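Local structure of tail component (Lactobacillus phage J-1, 5LY8) at residues P76-T81 with D207-W212; N33-F38 with N115-G120; Q151-D156 with E194-S199. The protein is a phage distal tail protein whose second carbohydrate-binding module, the part described here, probably helps recognise sugars on the surface of Lactobacillus casei. All coordinates share one frame; numbering follows the deposited sequence.

Overall arrangement
Three contacts in one carbohydrate-binding module illustrate how the chemistry of a beta-sandwich changes with place. Contact 1 is the most buried and pairs two strands by main-chain hydrogen bonds, with a tryptophan on one face and a hydroxyl pair on the other. Contact 2 touches it, because strands 208-216 and 110-118 are neighbours in the same sheet; here a loop lies against that sheet through one amide bond and a valine. Contact 3, about 22 Å from contact 1 between centres, lies on the opposite side of the chain's centre. It joins strands of two different sheets through side chains and waters, mixing a buried ring with a partly exposed charged cluster.

Contact 1. Residues P76-T81 with D207-W212; sequences PSMSGT and DGWTAW
Trp209 lays its indole against the backbone of Ser79 and Gly80, and this ring-on-peptide packing dominates one face of an antiparallel strand pair. Its CG stands between the backbone N and the carbonyl carbon (chi1 64°), a position that brings CG up to Gly80. Gly80 N sits 3.4 Å above the indole plane, offset toward the rim, and Trp209 NE1 comes within 3.4 Å of Gly80 CA. Gly80, having no side chain, lets the ring lie this close to the main chain. In the plane of the indole, NE1 donates to a water that in turn donates to Thr81 O, tying the ring edge to the end of strand 77-81. Met78 runs beside the six-membered ring, both side chains pointing the same way, with Met78 CG 4.0 Å from Trp209 CH2.

The other face carries Ser77, Ser79, Thr210 and Trp212, a mixed set. Ser79 OG and Thr210 OG1 meet at 2.8 Å in a hydrogen bond whose direction is open; both hydroxyls are anti to their own carbonyl carbon, and Thr210 OG1 is also bonded to Val35 N. Next along, Ser77 CB packs 3.9 Å from Trp212 CD1, while Ser77 OG turns to Gln50 and Trp212 NE1 to Val49 O.

Between the two faces, Met78 with Ala211 and Gly80 with Trp209 form the two hydrogen-bonded pairs; Ala211 N to Met78 O, at 2.8 Å, is nearly straight (170° at the hydrogen). Asp207 and Gly208 both face Thr117, a classic beta bulge. Strand 208-216 is thus flanked by 73-81 and 110-118, while Trp226 of strand 223-238, in the other large sheet, packs on Met78, Trp209 and Ala211, and Tyr18 stacks on Trp209.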
loop_
_atom_site.group_PDB
_atom_site.type_symbol
_atom_site.label_atom_id
_atom_site.label_comp_id
_atom_site.label_asym_id
_atom_site.label_seq_id
_atom_site.Cartn_x
_atom_site.Cartn_y
_atom_site.Cartn_z
ATOM N N PRO A 76 2.299 -7.370 -10.304
ATOM C CA PRO A 76 2.863 -8.215 -9.247
ATOM C C PRO A 76 2.487 -7.794 -7.846
ATOM O O PRO A 76 2.265 -6.608 -7.593
ATOM C CB PRO A 76 4.377 -8.087 -9.461
ATOM C CG PRO A 76 4.540 -6.763 -10.077
ATOM C CD PRO A 76 3.339 -6.571 -10.980
ATOM N N SER A 77 2.428 -8.769 -6.950
ATOM C CA SER A 77 2.238 -8.507 -5.541
ATOM C C SER A 77 3.225 -9.274 -4.706
ATOM O O SER A 77 3.751 -10.331 -5.127
ATOM C CB SER A 77 0.818 -8.814 -5.086
ATOM O OG SER A 77 0.673 -10.212 -4.888
ATOM N N MET A 78 3.437 -8.771 -3.493
ATOM C CA MET A 78 4.292 -9.389 -2.493
ATOM C C MET A 78 3.551 -9.299 -1.175
ATOM O O MET A 78 2.936 -8.264 -0.880
ATOM C CB MET A 78 5.634 -8.669 -2.435
ATOM C CG MET A 78 6.649 -9.363 -1.542
ATOM S SD MET A 78 8.280 -8.609 -1.612
ATOM C CE MET A 78 8.752 -9.056 -3.281
ATOM N N SER A 79 3.594 -10.386 -0.385
ATOM C CA SER A 79 2.869 -10.451 0.880
ATOM C C SER A 79 3.703 -11.097 1.948
ATOM O O SER A 79 4.570 -11.909 1.649
ATOM C CB SER A 79 1.599 -11.290 0.714
ATOM O OG SER A 79 0.721 -10.698 -0.225
ATOM N N GLY A 80 3.338 -10.829 3.190
ATOM C CA GLY A 80 3.987 -11.472 4.329
ATOM C C GLY A 80 3.028 -11.570 5.493
ATOM O O GLY A 80 1.956 -10.949 5.502
ATOM N N THR A 81 3.431 -12.340 6.490
ATOM C CA THR A 81 2.648 -12.544 7.706
ATOM C C THR A 81 3.140 -11.668 8.836
ATOM O O THR A 81 4.333 -11.336 8.912
ATOM C CB THR A 81 2.593 -14.013 8.099
ATOM O OG1 THR A 81 3.900 -14.426 8.456
ATOM C CG2 THR A 81 2.017 -14.872 7.006
ATOM N N ASP A 207 -2.947 -9.473 10.642
ATOM C CA ASP A 207 -2.040 -10.615 10.602
ATOM C C ASP A 207 -1.253 -10.708 9.296
ATOM O O ASP A 207 -0.554 -11.696 9.088
ATOM C CB ASP A 207 -2.785 -11.951 10.864
ATOM C CG ASP A 207 -3.767 -12.321 9.751
ATOM O OD1 ASP A 207 -3.726 -11.691 8.697
ATOM O OD2 ASP A 207 -4.565 -13.269 9.941
ATOM N N GLY A 208 -1.350 -9.713 8.426
ATOM C CA GLY A 208 -0.660 -9.817 7.153
ATOM C C GLY A 208 -0.612 -8.516 6.410
ATOM O O GLY A 208 -1.313 -7.554 6.743
ATOM N N TRP A 209 0.234 -8.506 5.368
ATOM C CA TRP A 209 0.341 -7.346 4.489
ATOM C C TRP A 209 0.489 -7.800 3.060
ATOM O O TRP A 209 1.031 -8.886 2.812
ATOM C CB TRP A 209 1.529 -6.444 4.897
ATOM C CG TRP A 209 2.878 -7.094 4.749
ATOM C CD1 TRP A 209 3.518 -7.871 5.669
ATOM C CD2 TRP A 209 3.751 -7.015 3.613
ATOM N NE1 TRP A 209 4.730 -8.291 5.176
ATOM C CE2 TRP A 209 4.894 -7.785 3.913
ATOM C CE3 TRP A 209 3.677 -6.384 2.357
ATOM C CZ2 TRP A 209 5.968 -7.918 3.023
ATOM C CZ3 TRP A 209 4.724 -6.547 1.464
ATOM C CH2 TRP A 209 5.874 -7.263 1.822
ATOM N N THR A 210 0.041 -6.951 2.128
ATOM C CA THR A 210 0.230 -7.161 0.698
ATOM C C THR A 210 0.568 -5.833 0.051
ATOM O O THR A 210 -0.079 -4.825 0.343
ATOM C CB THR A 210 -1.051 -7.700 0.019
ATOM O OG1 THR A 210 -1.377 -8.990 0.545
ATOM C CG2 THR A 210 -0.903 -7.823 -1.520
ATOM N N ALA A 211 1.541 -5.838 -0.873
ATOM C CA ALA A 211 1.856 -4.700 -1.740
ATOM C C ALA A 211 1.563 -5.155 -3.188
ATOM O O ALA A 211 2.036 -6.240 -3.577
ATOM C CB ALA A 211 3.307 -4.298 -1.582
ATOM N N TRP A 212 0.788 -4.372 -3.959
ATOM C CA TRP A 212 0.370 -4.779 -5.299
ATOM C C TRP A 212 0.594 -3.611 -6.238
ATOM O O TRP A 212 0.246 -2.475 -5.918
ATOM C CB TRP A 212 -1.107 -5.217 -5.247
ATOM C CG TRP A 212 -1.741 -5.631 -6.539
ATOM C CD1 TRP A 212 -1.232 -6.490 -7.483
ATOM C CD2 TRP A 212 -3.026 -5.225 -7.014
ATOM N NE1 TRP A 212 -2.139 -6.661 -8.510
ATOM C CE2 TRP A 212 -3.251 -5.886 -8.245
ATOM C CE3 TRP A 212 -4.006 -4.341 -6.527
ATOM C CZ2 TRP A 212 -4.439 -5.736 -8.967
ATOM C CZ3 TRP A 212 -5.175 -4.181 -7.257
ATOM C CH2 TRP A 212 -5.378 -4.850 -8.470
HETATM O O HOH W 1 6.046 -10.108 7.042
#

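Contact 2. Residues N33-F38 with N115-G120; sequences NGVTAF and NLTYQG
Val35 is the first residue of the loop 33-38 to touch strand 115-118 and the turn after it, and it carries most of the contact. Its CB lies 3.7 Å from Thr117 CG2, the two side chains crossing obliquely. Both methyls also approach the turn: Val35 CG2 is 3.6 Å from Gly120 O, and CG1 touches the same oxygen.

The carbonyl of Val35 supplies the polar link. Asn115 ND2 donates to Val35 O at 3.0 Å, with the acceptor close to the amide plane of the asparagine and the donor tilted 21° from the carbonyl plane. The rotation of the amide is fixed from both ends, since OD1 accepts from Ser125 OG and ND2 also hydrogen-bonds Glu113 OE1.

At Thr36 the side chain turns from the strand, its OG1 bonding Asn48; Ala37 then points its CB back toward Asn115, 4.4 Å from ND2, while its N is held by Glu113. This is an irregular loop laid across one face of a beta-sandwich sheet, held by polar side chains of the sheet bonded to its main chain and by Val35 packed on Thr117, not by strand pairing.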
loop_
_atom_site.group_PDB
_atom_site.type_symbol
_atom_site.label_atom_id
_atom_site.label_comp_id
_atom_site.label_asym_id
_atom_site.label_seq_id
_atom_site.Cartn_x
_atom_site.Cartn_y
_atom_site.Cartn_z
ATOM N N ASN A 33 0.023 -13.887 -4.249
ATOM C CA ASN A 33 -0.982 -14.684 -3.542
ATOM C C ASN A 33 -1.524 -13.929 -2.330
ATOM O O ASN A 33 -1.822 -14.545 -1.286
ATOM C CB ASN A 33 -0.376 -16.048 -3.141
ATOM C CG ASN A 33 0.637 -15.944 -2.024
ATOM O OD1 ASN A 33 1.215 -14.877 -1.769
ATOM N ND2 ASN A 33 0.809 -17.019 -1.258
ATOM N N GLY A 34 -1.650 -12.613 -2.461
ATOM C CA GLY A 34 -2.137 -11.790 -1.371
ATOM C C GLY A 34 -3.548 -11.295 -1.564
ATOM O O GLY A 34 -4.345 -11.896 -2.287
ATOM N N VAL A 35 -3.846 -10.172 -0.921
ATOM C CA VAL A 35 -5.197 -9.614 -0.921
ATOM C C VAL A 35 -5.163 -8.237 -1.560
ATOM O O VAL A 35 -4.335 -7.394 -1.194
ATOM C CB VAL A 35 -5.758 -9.499 0.517
ATOM C CG1 VAL A 35 -7.225 -9.097 0.488
ATOM C CG2 VAL A 35 -5.569 -10.796 1.313
ATOM N N THR A 36 -6.054 -8.012 -2.534
ATOM C CA THR A 36 -6.195 -6.706 -3.201
ATOM C C THR A 36 -7.484 -6.037 -2.776
ATOM O O THR A 36 -8.400 -6.719 -2.326
ATOM C CB THR A 36 -6.178 -6.836 -4.728
ATOM O OG1 THR A 36 -7.349 -7.554 -5.164
ATOM C CG2 THR A 36 -4.929 -7.510 -5.220
ATOM N N ALA A 37 -7.558 -4.704 -2.878
ATOM C CA ALA A 37 -8.702 -3.944 -2.411
ATOM C C ALA A 37 -9.550 -3.338 -3.522
ATOM O O ALA A 37 -10.761 -3.178 -3.341
ATOM C CB ALA A 37 -8.234 -2.843 -1.462
ATOM N N PHE A 38 -8.951 -2.989 -4.677
ATOM C CA PHE A 38 -9.689 -2.291 -5.733
ATOM C C PHE A 38 -11.018 -3.012 -6.005
ATOM O O PHE A 38 -11.025 -4.204 -6.333
ATOM C CB PHE A 38 -8.861 -2.211 -7.009
ATOM C CG PHE A 38 -9.617 -1.499 -8.101
ATOM C CD1 PHE A 38 -9.878 -0.136 -8.016
ATOM C CD2 PHE A 38 -10.106 -2.199 -9.189
ATOM C CE1 PHE A 38 -10.587 0.515 -9.021
ATOM C CE2 PHE A 38 -10.834 -1.540 -10.187
ATOM C CZ PHE A 38 -11.066 -0.191 -10.093
ATOM N N ASN A 115 -1.488 -2.746 1.624
ATOM C CA ASN A 115 -2.617 -3.279 2.366
ATOM C C ASN A 115 -2.220 -4.031 3.597
ATOM O O ASN A 115 -1.213 -4.750 3.591
ATOM C CB ASN A 115 -3.368 -4.273 1.438
ATOM C CG ASN A 115 -3.906 -3.622 0.195
ATOM O OD1 ASN A 115 -4.117 -2.412 0.175
ATOM N ND2 ASN A 115 -4.108 -4.389 -0.864
ATOM N N LEU A 116 -3.038 -3.879 4.645
ATOM C CA LEU A 116 -2.934 -4.658 5.879
ATOM C C LEU A 116 -4.211 -5.480 5.961
ATOM O O LEU A 116 -5.313 -4.969 5.702
ATOM C CB LEU A 116 -2.756 -3.760 7.098
ATOM C CG LEU A 116 -1.424 -2.999 7.086
ATOM C CD1 LEU A 116 -1.413 -1.933 8.130
ATOM C CD2 LEU A 116 -0.212 -3.938 7.264
ATOM N N THR A 117 -4.055 -6.759 6.314
ATOM C CA THR A 117 -5.146 -7.718 6.269
ATOM C C THR A 117 -5.277 -8.501 7.542
ATOM O O THR A 117 -4.361 -8.519 8.365
ATOM C CB THR A 117 -4.909 -8.674 5.069
ATOM O OG1 THR A 117 -3.717 -9.448 5.271
ATOM C CG2 THR A 117 -4.797 -7.923 3.731
ATOM N N TYR A 118 -6.412 -9.183 7.679
ATOM C CA TYR A 118 -6.654 -10.109 8.777
ATOM C C TYR A 118 -7.462 -11.254 8.240
ATOM O O TYR A 118 -8.548 -11.043 7.674
ATOM C CB TYR A 118 -7.367 -9.487 9.992
ATOM C CG TYR A 118 -7.410 -10.429 11.181
ATOM C CD1 TYR A 118 -6.240 -10.812 11.824
ATOM C CD2 TYR A 118 -8.612 -10.968 11.632
ATOM C CE1 TYR A 118 -6.262 -11.694 12.897
ATOM C CE2 TYR A 118 -8.643 -11.830 12.724
ATOM C CZ TYR A 118 -7.465 -12.180 13.357
ATOM O OH TYR A 118 -7.479 -13.044 14.425
ATOM N N GLN A 119 -6.989 -12.492 8.443
ATOM C CA GLN A 119 -7.679 -13.701 7.995
ATOM C C GLN A 119 -8.173 -13.573 6.545
ATOM O O GLN A 119 -9.289 -13.987 6.231
ATOM C CB GLN A 119 -8.791 -14.138 8.988
ATOM C CG GLN A 119 -8.199 -14.467 10.358
ATOM C CD GLN A 119 -9.193 -14.978 11.389
ATOM O OE1 GLN A 119 -10.378 -14.568 11.500
ATOM N NE2 GLN A 119 -8.696 -15.821 12.266
ATOM N N GLY A 120 -7.340 -12.982 5.679
ATOM C CA GLY A 120 -7.639 -12.916 4.260
ATOM C C GLY A 120 -8.469 -11.737 3.804
ATOM O O GLY A 120 -8.802 -11.663 2.612
#

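Contact 3. Residues Q151-D156 with E194-S199; sequences QMLFFD and ETRTVS
Glu194 folds over the ring of Phe154, placing CG 3.5 Å from the ring centroid and only 6° off its normal, a CH-pi contact on the face. The glutamate bends at chi2 (-70°), turning CD away from an extended course. Glu194 CB comes in over the same face, 3.4 Å from Phe154 CE1. Phe140 and Phe181 meet this ring edge-to-face.

The carboxylate meets a second acid tip to tip: Asp156 OD2 and Glu194 OE2 are 2.5 Å apart, their planes turned 60° against each other. So short a distance suggests that one of the acids probably holds a proton.

Arg196, also bent at chi2, grips the other oxygen end-on. NH1 and NH2 both donate to Glu194 OE1, NH1 from the anti side and NH2 from above the carboxylate plane, completing a salt bridge within the strand; NH1 also donates to Thr195 O. This positive charge would be expected to steady Glu194 beside Asp156. Two waters at the edge of the guanidinium, on NE and NH2, each donate to Leu153 O and carry the link across. The aliphatic part of the arginine slides past Leu153 in the opposite direction, Arg196 CG lying 4.1 Å from Leu153 CD1.

Leu153 and Phe154 both face Gly142 in a classic beta bulge. No backbone bonds join strands 151-156 and 194-197, whose axes come no closer than 8.3 Å: this is sheet-to-sheet packing of a beta-sandwich, as in the concanavalin-like clan to which the module belongs, here at outlying strands of both sheets.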
loop_
_atom_site.group_PDB
_atom_site.type_symbol
_atom_site.label_atom_id
_atom_site.label_comp_id
_atom_site.label_asym_id
_atom_site.label_seq_id
_atom_site.Cartn_x
_atom_site.Cartn_y
_atom_site.Cartn_z
ATOM N N GLN A 151 -15.123 0.922 3.341
ATOM C CA GLN A 151 -15.445 2.332 3.385
ATOM C C GLN A 151 -14.236 3.098 2.883
ATOM O O GLN A 151 -13.161 3.018 3.488
ATOM C CB GLN A 151 -15.742 2.794 4.811
ATOM C CG GLN A 151 -17.121 2.441 5.330
ATOM C CD GLN A 151 -17.292 2.817 6.786
ATOM O OE1 GLN A 151 -17.959 2.113 7.548
ATOM N NE2 GLN A 151 -16.709 3.936 7.209
ATOM N N MET A 152 -14.384 3.793 1.759
ATOM C CA MET A 152 -13.303 4.634 1.284
ATOM C C MET A 152 -13.396 5.906 2.125
ATOM O O MET A 152 -14.377 6.667 2.037
ATOM C CB MET A 152 -13.394 4.928 -0.218
ATOM C CG MET A 152 -12.217 5.783 -0.687
ATOM S SD MET A 152 -12.135 6.036 -2.461
ATOM C CE MET A 152 -11.543 4.482 -2.975
ATOM N N LEU A 153 -12.404 6.098 3.014
ATOM C CA LEU A 153 -12.381 7.232 3.940
ATOM C C LEU A 153 -12.104 8.546 3.254
ATOM O O LEU A 153 -12.570 9.581 3.710
ATOM C CB LEU A 153 -11.366 6.972 5.043
ATOM C CG LEU A 153 -11.660 5.758 5.935
ATOM C CD1 LEU A 153 -10.487 5.486 6.858
ATOM C CD2 LEU A 153 -12.934 5.969 6.789
ATOM N N PHE A 154 -11.294 8.550 2.205
ATOM C CA PHE A 154 -11.010 9.787 1.482
ATOM C C PHE A 154 -10.560 9.422 0.084
ATOM O O PHE A 154 -10.062 8.316 -0.146
ATOM C CB PHE A 154 -9.928 10.639 2.193
ATOM C CG PHE A 154 -8.596 9.935 2.306
ATOM C CD1 PHE A 154 -8.311 9.131 3.398
ATOM C CD2 PHE A 154 -7.623 10.088 1.324
ATOM C CE1 PHE A 154 -7.084 8.479 3.500
ATOM C CE2 PHE A 154 -6.407 9.412 1.419
ATOM C CZ PHE A 154 -6.148 8.609 2.504
ATOM N N PHE A 155 -10.678 10.382 -0.809
ATOM C CA PHE A 155 -10.255 10.318 -2.196
ATOM C C PHE A 155 -9.655 11.690 -2.437
ATOM O O PHE A 155 -10.394 12.675 -2.522
ATOM C CB PHE A 155 -11.496 10.073 -3.061
ATOM C CG PHE A 155 -11.279 9.885 -4.549
ATOM C CD1 PHE A 155 -11.022 10.971 -5.379
ATOM C CD2 PHE A 155 -11.426 8.634 -5.128
ATOM C CE1 PHE A 155 -10.857 10.798 -6.762
ATOM C CE2 PHE A 155 -11.285 8.469 -6.511
ATOM C CZ PHE A 155 -11.011 9.557 -7.317
ATOM N N ASP A 156 -8.327 11.787 -2.460
ATOM C CA ASP A 156 -7.618 13.063 -2.523
ATOM C C ASP A 156 -6.958 13.238 -3.865
ATOM O O ASP A 156 -5.981 12.545 -4.180
ATOM C CB ASP A 156 -6.570 13.149 -1.379
ATOM C CG ASP A 156 -7.114 13.381 0.025
ATOM O OD1 ASP A 156 -8.363 13.482 0.181
ATOM O OD2 ASP A 156 -6.300 13.447 0.968
ATOM N N GLU A 194 -4.074 12.029 6.200
ATOM C CA GLU A 194 -5.482 11.875 6.526
ATOM C C GLU A 194 -5.603 10.964 7.717
ATOM O O GLU A 194 -5.136 9.808 7.648
ATOM C CB GLU A 194 -6.246 11.274 5.331
ATOM C CG GLU A 194 -6.339 12.178 4.113
ATOM C CD GLU A 194 -7.219 13.402 4.208
ATOM O OE1 GLU A 194 -7.984 13.548 5.183
ATOM O OE2 GLU A 194 -7.212 14.181 3.226
ATOM N N THR A 195 -6.250 11.431 8.779
ATOM C CA THR A 195 -6.499 10.620 9.953
ATOM C C THR A 195 -7.985 10.512 10.148
ATOM O O THR A 195 -8.694 11.511 10.015
ATOM C CB THR A 195 -5.864 11.284 11.182
ATOM O OG1 THR A 195 -4.452 11.408 10.967
ATOM C CG2 THR A 195 -6.142 10.510 12.475
ATOM N N ARG A 196 -8.489 9.319 10.505
ATOM C CA ARG A 196 -9.903 9.177 10.865
ATOM C C ARG A 196 -10.014 8.372 12.130
ATOM O O ARG A 196 -9.290 7.383 12.304
ATOM C CB ARG A 196 -10.762 8.520 9.763
ATOM C CG ARG A 196 -10.762 9.269 8.421
ATOM C CD ARG A 196 -11.502 10.614 8.537
ATOM N NE ARG A 196 -11.573 11.275 7.231
ATOM C CZ ARG A 196 -10.601 11.985 6.660
ATOM N NH1 ARG A 196 -9.449 12.193 7.299
ATOM N NH2 ARG A 196 -10.767 12.481 5.441
ATOM N N THR A 197 -10.925 8.761 13.011
ATOM C CA THR A 197 -11.179 7.962 14.202
ATOM C C THR A 197 -12.218 6.977 13.749
ATOM O O THR A 197 -13.336 7.393 13.399
ATOM C CB THR A 197 -11.685 8.823 15.343
ATOM O OG1 THR A 197 -10.672 9.778 15.654
ATOM C CG2 THR A 197 -12.042 7.976 16.593
ATOM N N VAL A 198 -11.859 5.689 13.713
ATOM C CA VAL A 198 -12.745 4.637 13.236
ATOM C C VAL A 198 -13.290 3.864 14.434
ATOM O O VAL A 198 -12.523 3.269 15.211
ATOM C CB VAL A 198 -11.990 3.712 12.250
ATOM C CG1 VAL A 198 -12.891 2.573 11.760
ATOM C CG2 VAL A 198 -11.435 4.496 11.046
ATOM N N SER A 199 -14.615 3.896 14.605
ATOM C CA SER A 199 -15.268 3.246 15.724
ATOM C C SER A 199 -14.836 1.769 15.876
ATOM O O SER A 199 -14.976 0.987 14.930
ATOM C CB SER A 199 -16.780 3.327 15.522
ATOM O OG SER A 199 -17.487 2.994 16.704
HETATM O O HOH W 2 -13.902 10.061 6.038
HETATM O O HOH W 3 -13.106 12.478 3.997
#